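Local coordinates for protein alkaline phosphatase D (Bacillus subtilis, PDB 2YEQ) that hydrolyses phosphate esters, acting as an alkaline phosphatase and phosphodiesterase with iron and calcium in its active site, at residues D151-Y156 with A187-D192; S397-G402 with K479-L484. All blocks are in the same frame, centred on the assembly; numbering follows the deposited sequence.

Interaction 1 of 2, residues D151-Y156 with A187-D192. With FE (Fe (III) ion), chain B; CA (calcium ion), chain C.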
ATOM      1  N   ASP A 151       3.158   1.760  -4.205  1.00 15.84           N
ATOM      2  CA  ASP A 151       3.751   1.165  -5.362  1.00 15.46           C
ATOM      3  C   ASP A 151       2.773   0.143  -5.954  1.00 14.59           C
ATOM      4  O   ASP A 151       3.145  -0.963  -6.296  1.00 14.55           O
ATOM      5  CB  ASP A 151       5.107   0.548  -5.059  1.00 15.30           C
ATOM      6  CG  ASP A 151       6.181   1.582  -4.692  1.00 16.38           C
ATOM      7  OD1 ASP A 151       5.875   2.780  -4.602  1.00 16.55           O
ATOM      8  OD2 ASP A 151       7.343   1.139  -4.440  1.00 16.91           O
ATOM      9  N   TYR A 152       1.519   0.563  -6.061  1.00 16.21           N
ATOM     10  CA  TYR A 152       0.500  -0.206  -6.761  1.00 16.55           C
ATOM     11  C   TYR A 152       0.780  -0.307  -8.261  1.00 16.86           C
ATOM     12  O   TYR A 152       0.442  -1.326  -8.876  1.00 16.97           O
ATOM     13  CB  TYR A 152      -0.852   0.421  -6.519  1.00 17.55           C
ATOM     14  CG  TYR A 152      -2.034  -0.389  -6.980  1.00 18.65           C
ATOM     15  CD1 TYR A 152      -2.421  -0.393  -8.314  1.00 19.01           C
ATOM     16  CD2 TYR A 152      -2.804  -1.122  -6.069  1.00 19.66           C
ATOM     17  CE1 TYR A 152      -3.540  -1.121  -8.746  1.00 19.28           C
ATOM     18  CE2 TYR A 152      -3.938  -1.862  -6.499  1.00 19.83           C
ATOM     19  CZ  TYR A 152      -4.289  -1.851  -7.841  1.00 18.85           C
ATOM     20  OH  TYR A 152      -5.380  -2.563  -8.275  1.00 18.31           O
ATOM     21  N   ILE A 153       1.350   0.754  -8.851  1.00 16.22           N
ATOM     22  CA  ILE A 153       1.974   0.681 -10.175  1.00 16.62           C
ATOM     23  C   ILE A 153       3.403   1.179 -10.080  1.00 17.67           C
ATOM     24  O   ILE A 153       3.760   1.794  -9.078  1.00 17.88           O
ATOM     25  CB  ILE A 153       1.249   1.546 -11.241  1.00 17.55           C
ATOM     26  CG1 ILE A 153       1.313   3.041 -10.874  1.00 15.26           C
ATOM     27  CG2 ILE A 153      -0.204   1.079 -11.431  1.00 15.05           C
ATOM     28  CD1 ILE A 153       0.999   3.988 -12.054  1.00 16.04           C
ATOM     29  N   TYR A 154       4.211   0.866 -11.100  1.00 16.74           N
ATOM     30  CA  TYR A 154       5.532   1.450 -11.292  1.00 17.26           C
ATOM     31  C   TYR A 154       5.488   2.183 -12.645  1.00 17.73           C
ATOM     32  O   TYR A 154       4.694   1.821 -13.530  1.00 16.17           O
ATOM     33  CB  TYR A 154       6.657   0.400 -11.269  1.00 18.15           C
ATOM     34  CG  TYR A 154       6.940  -0.147  -9.877  1.00 16.85           C
ATOM     35  CD1 TYR A 154       5.997  -0.953  -9.214  1.00 16.69           C
ATOM     36  CD2 TYR A 154       8.108   0.180  -9.209  1.00 17.94           C
ATOM     37  CE1 TYR A 154       6.224  -1.438  -7.940  1.00 15.43           C
ATOM     38  CE2 TYR A 154       8.365  -0.305  -7.915  1.00 17.64           C
ATOM     39  CZ  TYR A 154       7.407  -1.096  -7.279  1.00 17.09           C
ATOM     40  OH  TYR A 154       7.636  -1.596  -6.030  1.00 16.30           O
ATOM     41  N   GLU A 155       6.352   3.181 -12.784  1.00 17.55           N
ATOM     42  CA  GLU A 155       6.289   4.153 -13.882  1.00 17.74           C
ATOM     43  C   GLU A 155       7.200   3.870 -15.051  1.00 17.92           C
ATOM     44  O   GLU A 155       7.101   4.526 -16.107  1.00 19.59           O
ATOM     45  CB  GLU A 155       6.578   5.553 -13.319  1.00 17.90           C
ATOM     46  CG  GLU A 155       8.084   5.870 -13.115  1.00 18.89           C
ATOM     47  CD  GLU A 155       8.620   5.431 -11.755  1.00 19.14           C
ATOM     48  OE1 GLU A 155       7.951   4.609 -11.078  1.00 18.04           O
ATOM     49  OE2 GLU A 155       9.735   5.878 -11.376  1.00 17.37           O
ATOM     50  N   TYR A 156       8.104   2.915 -14.878  1.00 18.91           N
ATOM     51  CA  TYR A 156       9.180   2.677 -15.816  1.00 18.33           C
ATOM     52  C   TYR A 156       8.747   2.211 -17.208  1.00 22.49           C
ATOM     53  O   TYR A 156       7.639   1.715 -17.398  1.00 21.06           O
ATOM     54  CB  TYR A 156      10.154   1.655 -15.246  1.00 19.59           C
ATOM     55  CG  TYR A 156      10.830   2.126 -13.977  1.00 20.25           C
ATOM     56  CD1 TYR A 156      11.822   3.094 -14.024  1.00 21.81           C
ATOM     57  CD2 TYR A 156      10.462   1.621 -12.729  1.00 19.81           C
ATOM     58  CE1 TYR A 156      12.434   3.546 -12.871  1.00 21.99           C
ATOM     59  CE2 TYR A 156      11.055   2.071 -11.573  1.00 19.62           C
ATOM     60  CZ  TYR A 156      12.024   3.044 -11.643  1.00 21.99           C
ATOM     61  OH  TYR A 156      12.619   3.492 -10.493  1.00 22.23           O
ATOM     62  N   ALA A 187      -4.326   0.331 -16.183  1.00 19.90           N
ATOM     63  CA  ALA A 187      -5.035  -0.726 -16.883  1.00 18.37           C
ATOM     64  C   ALA A 187      -4.179  -1.977 -17.064  1.00 19.53           C
ATOM     65  O   ALA A 187      -4.702  -3.093 -16.940  1.00 18.82           O
ATOM     66  CB  ALA A 187      -5.555  -0.211 -18.235  1.00 19.30           C
ATOM     67  N   GLN A 188      -2.883  -1.824 -17.348  1.00 17.84           N
ATOM     68  CA  GLN A 188      -2.016  -2.987 -17.508  1.00 18.30           C
ATOM     69  C   GLN A 188      -1.988  -3.821 -16.231  1.00 19.55           C
ATOM     70  O   GLN A 188      -2.113  -5.037 -16.285  1.00 18.95           O
ATOM     71  CB  GLN A 188      -0.583  -2.608 -17.868  1.00 17.11           C
ATOM     72  CG  GLN A 188       0.356  -3.799 -17.888  1.00 17.78           C
ATOM     73  CD  GLN A 188       1.760  -3.461 -18.344  1.00 19.61           C
ATOM     74  OE1 GLN A 188       2.332  -2.451 -17.917  1.00 20.63           O
ATOM     75  NE2 GLN A 188       2.337  -4.318 -19.208  1.00 16.39           N
ATOM     76  N   TYR A 189      -1.759  -3.153 -15.104  1.00 18.72           N
ATOM     77  CA  TYR A 189      -1.662  -3.808 -13.790  1.00 17.94           C
ATOM     78  C   TYR A 189      -2.991  -4.415 -13.365  1.00 17.83           C
ATOM     79  O   TYR A 189      -3.038  -5.559 -12.948  1.00 17.58           O
ATOM     80  CB  TYR A 189      -1.169  -2.802 -12.709  1.00 17.91           C
ATOM     81  CG  TYR A 189       0.343  -2.626 -12.681  1.00 17.49           C
ATOM     82  CD1 TYR A 189       1.038  -2.223 -13.812  1.00 17.84           C
ATOM     83  CD2 TYR A 189       1.065  -2.816 -11.512  1.00 17.31           C
ATOM     84  CE1 TYR A 189       2.408  -2.055 -13.789  1.00 19.06           C
ATOM     85  CE2 TYR A 189       2.438  -2.665 -11.475  1.00 16.45           C
ATOM     86  CZ  TYR A 189       3.108  -2.248 -12.613  1.00 18.12           C
ATOM     87  OH  TYR A 189       4.477  -2.112 -12.592  1.00 16.12           O
ATOM     88  N   ARG A 190      -4.065  -3.638 -13.498  1.00 17.34           N
ATOM     89  CA  ARG A 190      -5.384  -4.009 -13.032  1.00 19.14           C
ATOM     90  C   ARG A 190      -6.049  -5.103 -13.914  1.00 20.73           C
ATOM     91  O   ARG A 190      -7.038  -5.699 -13.498  1.00 23.83           O
ATOM     92  CB  ARG A 190      -6.255  -2.756 -12.948  1.00 18.52           C
ATOM     93  CG  ARG A 190      -7.597  -2.894 -12.266  1.00 20.00           C
ATOM     94  CD  ARG A 190      -7.420  -3.409 -10.843  1.00 20.52           C
ATOM     95  NE  ARG A 190      -8.319  -2.874  -9.842  1.00 21.55           N
ATOM     96  CZ  ARG A 190      -8.484  -1.591  -9.499  1.00 27.54           C
ATOM     97  NH1 ARG A 190      -7.858  -0.598 -10.118  1.00 39.45           N
ATOM     98  NH2 ARG A 190      -9.356  -1.284  -8.548  1.00 29.91           N
ATOM     99  N   SER A 191      -5.493  -5.358 -15.100  1.00 19.64           N
ATOM    100  CA  SER A 191      -5.974  -6.394 -16.010  1.00 21.39           C
ATOM    101  C   SER A 191      -5.646  -7.809 -15.493  1.00 21.46           C
ATOM    102  O   SER A 191      -6.169  -8.789 -15.999  1.00 20.93           O
ATOM    103  CB  SER A 191      -5.280  -6.248 -17.384  1.00 21.06           C
ATOM    104  OG  SER A 191      -5.843  -5.173 -18.081  1.00 26.44           O
ATOM    105  N   ASP A 192      -4.692  -7.902 -14.578  1.00 20.42           N
ATOM    106  CA  ASP A 192      -4.255  -9.187 -14.061  1.00 20.65           C
ATOM    107  C   ASP A 192      -5.395  -9.835 -13.278  1.00 18.22           C
ATOM    108  O   ASP A 192      -5.927  -9.230 -12.361  1.00 18.22           O
ATOM    109  CB  ASP A 192      -3.041  -9.007 -13.166  1.00 19.67           C
ATOM    110  CG  ASP A 192      -2.519 -10.317 -12.662  1.00 20.01           C
ATOM    111  OD1 ASP A 192      -3.194 -10.870 -11.766  1.00 20.29           O
ATOM    112  OD2 ASP A 192      -1.478 -10.789 -13.169  1.00 20.70           O
TER
HETATM  113 FE    FE B1524       8.336  -0.766  -4.355  1.00 17.60          FE
HETATM  114 CA    CA C1525       8.119   2.823  -2.739  1.00 18.38          CA
HETATM  115  O   HOH W   1       6.256   1.398  -1.686  1.00 13.67           O
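The backbones come closest at Ile153 and Tyr189, whose CA atoms are 6.8 Å apart where the loop 151-156 passes the last part of helix 179-190. Tyr189 carries most of the contact. Its ring lies beneath Ile153, whose CA stands over one face in a CH-pi contact, 4.0 Å from the ring centroid, while CG2 of the same residue reaches Tyr189 CG. Fit is close at Tyr152 O, only 3.1 Å from Tyr189 CD2. Beyond the ring, Tyr189 OH accepts a weak bond from Tyr154 N (3.3 Å, N-H...O angle 139°); its stronger polar partner is His171. An alanine in place of Tyr189 would probably open a gap under Ile153 and leave Tyr154 N and His171 without that hydroxyl. Tyr152 CG is anti to the backbone N (chi1 -170°), and at the far end of the ring the OH sits over one face of the Arg190 guanidinium, offset toward the rim. The Tyr152 ring and guanidinium planes are 68° apart; the hydroxyl bonds instead to His199, and Arg190 turns to His245. On the metal side, Asp151 OD2 bridges iron at 2.1 Å and calcium at 2.5 Å, and Tyr154 OH, also hydrogen-bonded with Ser412, binds iron at 2.0 Å. Cys124 and His382 complete the iron's protein ligands. This loop matches the GDXXY metal-binding motif of purple acid phosphatases, here in the iron-calcium centre of a calcineurin-like phosphoesterase.

Interaction 2 of 2, residues S397-G402 with K479-L484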
ATOM      1  N   SER A 397      16.069  -0.825  26.850  1.00 33.01           N
ATOM      2  CA  SER A 397      15.499  -0.796  28.181  1.00 33.55           C
ATOM      3  C   SER A 397      14.290   0.135  28.283  1.00 31.91           C
ATOM      4  O   SER A 397      13.540   0.063  29.246  1.00 30.40           O
ATOM      5  CB  SER A 397      16.571  -0.388  29.200  1.00 39.16           C
ATOM      6  OG  SER A 397      17.027   0.938  28.983  1.00 44.77           O
ATOM      7  N   SER A 398      14.092   1.040  27.322  1.00 26.94           N
ATOM      8  CA  SER A 398      12.979   1.988  27.425  1.00 25.55           C
ATOM      9  C   SER A 398      11.643   1.269  27.185  1.00 25.01           C
ATOM     10  O   SER A 398      11.582   0.173  26.661  1.00 24.13           O
ATOM     11  CB  SER A 398      13.116   3.158  26.429  1.00 27.34           C
ATOM     12  OG  SER A 398      13.420   2.657  25.135  1.00 27.58           O
ATOM     13  N   LYS A 399      10.573   1.924  27.579  1.00 24.77           N
ATOM     14  CA  LYS A 399       9.252   1.381  27.456  1.00 29.03           C
ATOM     15  C   LYS A 399       8.842   1.123  25.975  1.00 30.45           C
ATOM     16  O   LYS A 399       9.058   1.955  25.081  1.00 24.91           O
ATOM     17  CB  LYS A 399       8.281   2.360  28.093  1.00 32.80           C
ATOM     18  CG  LYS A 399       6.893   1.789  28.271  1.00 39.36           C
ATOM     19  CD  LYS A 399       5.831   2.846  28.127  1.00 40.32           C
ATOM     20  CE  LYS A 399       4.440   2.215  28.066  1.00 44.26           C
ATOM     21  NZ  LYS A 399       3.405   3.091  28.664  1.00 41.73           N
ATOM     22  N   ILE A 400       8.236  -0.035  25.740  1.00 28.74           N
ATOM     23  CA  ILE A 400       7.711  -0.386  24.421  1.00 25.78           C
ATOM     24  C   ILE A 400       6.334   0.238  24.243  1.00 25.52           C
ATOM     25  O   ILE A 400       5.416  -0.016  25.025  1.00 26.16           O
ATOM     26  CB  ILE A 400       7.681  -1.882  24.224  1.00 24.40           C
ATOM     27  CG1 ILE A 400       9.112  -2.397  24.120  1.00 23.10           C
ATOM     28  CG2 ILE A 400       6.866  -2.268  22.949  1.00 22.21           C
ATOM     29  CD1 ILE A 400       9.236  -3.904  24.064  1.00 23.75           C
ATOM     30  N   PHE A 401       6.194   1.124  23.251  1.00 22.69           N
ATOM     31  CA  PHE A 401       4.910   1.754  23.004  1.00 19.98           C
ATOM     32  C   PHE A 401       4.131   1.027  21.896  1.00 19.95           C
ATOM     33  O   PHE A 401       2.959   1.311  21.662  1.00 22.15           O
ATOM     34  CB  PHE A 401       5.039   3.269  22.723  1.00 20.61           C
ATOM     35  CG  PHE A 401       5.650   3.620  21.391  1.00 22.28           C
ATOM     36  CD1 PHE A 401       4.860   3.721  20.252  1.00 23.89           C
ATOM     37  CD2 PHE A 401       7.000   3.916  21.290  1.00 21.80           C
ATOM     38  CE1 PHE A 401       5.415   4.088  19.035  1.00 24.21           C
ATOM     39  CE2 PHE A 401       7.562   4.287  20.081  1.00 24.75           C
ATOM     40  CZ  PHE A 401       6.775   4.357  18.944  1.00 24.00           C
ATOM     41  N   GLY A 402       4.772   0.101  21.218  1.00 21.01           N
ATOM     42  CA  GLY A 402       4.090  -0.594  20.131  1.00 20.84           C
ATOM     43  C   GLY A 402       4.983  -1.462  19.313  1.00 19.17           C
ATOM     44  O   GLY A 402       6.050  -1.874  19.758  1.00 22.09           O
ATOM     45  N   LYS A 479       0.884  -5.710  24.403  1.00 37.23           N
ATOM     46  CA  LYS A 479       0.808  -4.480  25.202  1.00 40.95           C
ATOM     47  C   LYS A 479       1.479  -4.672  26.566  1.00 41.75           C
ATOM     48  O   LYS A 479       0.891  -4.430  27.616  1.00 39.96           O
ATOM     49  CB  LYS A 479      -0.643  -4.017  25.393  1.00 39.02           C
ATOM     50  CG  LYS A 479      -1.456  -3.898  24.110  1.00 40.35           C
ATOM     51  CD  LYS A 479      -2.645  -2.959  24.305  1.00 38.29           C
ATOM     52  CE  LYS A 479      -3.887  -3.452  23.615  1.00 38.10           C
ATOM     53  NZ  LYS A 479      -5.073  -2.665  23.988  1.00 35.40           N
ATOM     54  N   ASP A 480       2.705  -5.152  26.530  1.00 45.22           N
ATOM     55  CA  ASP A 480       3.517  -5.259  27.721  1.00 44.90           C
ATOM     56  C   ASP A 480       4.957  -5.175  27.273  1.00 43.49           C
ATOM     57  O   ASP A 480       5.244  -5.176  26.052  1.00 49.02           O
ATOM     58  CB  ASP A 480       3.214  -6.550  28.508  1.00 46.84           C
ATOM     59  CG  ASP A 480       3.432  -7.842  27.693  1.00 47.53           C
ATOM     60  OD1 ASP A 480       4.330  -7.913  26.833  1.00 47.75           O
ATOM     61  OD2 ASP A 480       2.710  -8.833  27.947  1.00 47.42           O
ATOM     62  N   GLN A 481       5.849  -5.104  28.248  1.00 39.62           N
ATOM     63  CA  GLN A 481       7.246  -4.794  28.008  1.00 37.41           C
ATOM     64  C   GLN A 481       7.988  -5.944  27.394  1.00 33.32           C
ATOM     65  O   GLN A 481       9.152  -5.811  27.034  1.00 44.59           O
ATOM     66  CB  GLN A 481       7.924  -4.358  29.313  1.00 41.45           C
ATOM     67  CG  GLN A 481       9.355  -3.789  29.163  1.00 41.33           C
ATOM     68  CD  GLN A 481       9.447  -2.616  28.201  1.00 40.30           C
ATOM     69  OE1 GLN A 481      10.510  -2.370  27.625  1.00 45.00           O
ATOM     70  NE2 GLN A 481       8.342  -1.880  28.038  1.00 30.27           N
ATOM     71  N   THR A 482       7.327  -7.079  27.215  1.00 33.26           N
ATOM     72  CA  THR A 482       8.002  -8.182  26.535  1.00 32.84           C
ATOM     73  C   THR A 482       7.957  -7.977  25.000  1.00 28.32           C
ATOM     74  O   THR A 482       8.759  -8.541  24.284  1.00 32.92           O
ATOM     75  CB  THR A 482       7.426  -9.554  26.971  1.00 37.34           C
ATOM     76  OG1 THR A 482       6.216  -9.815  26.261  1.00 46.21           O
ATOM     77  CG2 THR A 482       7.134  -9.554  28.486  1.00 35.20           C
ATOM     78  N   GLY A 483       7.049  -7.142  24.510  1.00 28.28           N
ATOM     79  CA  GLY A 483       7.036  -6.802  23.068  1.00 30.93           C
ATOM     80  C   GLY A 483       6.599  -7.973  22.199  1.00 30.56           C
ATOM     81  O   GLY A 483       5.752  -8.782  22.621  1.00 28.02           O
ATOM     82  N   LEU A 484       7.224  -8.112  21.033  1.00 28.43           N
ATOM     83  CA  LEU A 484       6.805  -9.098  20.036  1.00 25.01           C
ATOM     84  C   LEU A 484       7.257 -10.504  20.443  1.00 28.50           C
ATOM     85  O   LEU A 484       8.422 -10.712  20.798  1.00 26.00           O
ATOM     86  CB  LEU A 484       7.401  -8.793  18.660  1.00 24.83           C
ATOM     87  CG  LEU A 484       6.844  -7.577  17.902  1.00 22.18           C
ATOM     88  CD1 LEU A 484       7.715  -7.305  16.650  1.00 21.80           C
ATOM     89  CD2 LEU A 484       5.378  -7.756  17.524  1.00 20.62           C
TER
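Asp480 OD1 is gripped by two groups of Thr482, the backbone N at 3.1 Å and the hydroxyl OG1 at 2.7 Å, both coming from the same face of the carboxylate plane. The first bond makes an Asx turn; OD2 meanwhile forms a salt bridge to Arg485. Gly483 N bonds to Asp480 O, closing a type I beta turn from Asp480 to Gly483, and Ile400 packs against that turn. Its CG1 is anti to the carbonyl carbon (chi1 -69°) and CD1 continues outward in an extended chain, reaching 3.5 Å from Gln481 O and 3.8 Å from Gly483 CA. A CB on Gly483 would clash with this methyl, and Gly483 also has a positive phi of 70°. From the turn, the Gln481 side chain reaches back to the backbone before Ile400, its CD 3.8 Å from both Ser398 O and Ile400 N. The carboxamide is probably modelled turned over, and no bond is assigned to its O and N. Past Ile400, Phe401 and Gly402 face Leu389 in a classic beta bulge. The bonds within 479-484 suggest that the turn holds much of its own shape, with help from Arg485, and meets the strand mainly through the Ile400 methyl and the Gln481 side chain.

In the fold
Interaction 1 closes along the chain before interaction 2 opens, and the two lie on opposite sides of the chain's centre, their centres 39 Å apart and nearest atoms about 23 Å. They nevertheless share a framework. The loop 151-156 follows strand 145-148 of the ten-strand mixed sheet, while 479-484 joins 470-477 to 484-489, the last two strands at one edge of that sheet. Residues 397-402 lead into strand 400-406 of the seven-strand sheet, so interaction 2 bridges the two sheets at the periphery. Strand 374-378, beside 400-406, precedes the metal ligands Asp380 and His382; both sheets thus feed the metal centre to which interaction 1 contributes two ligands.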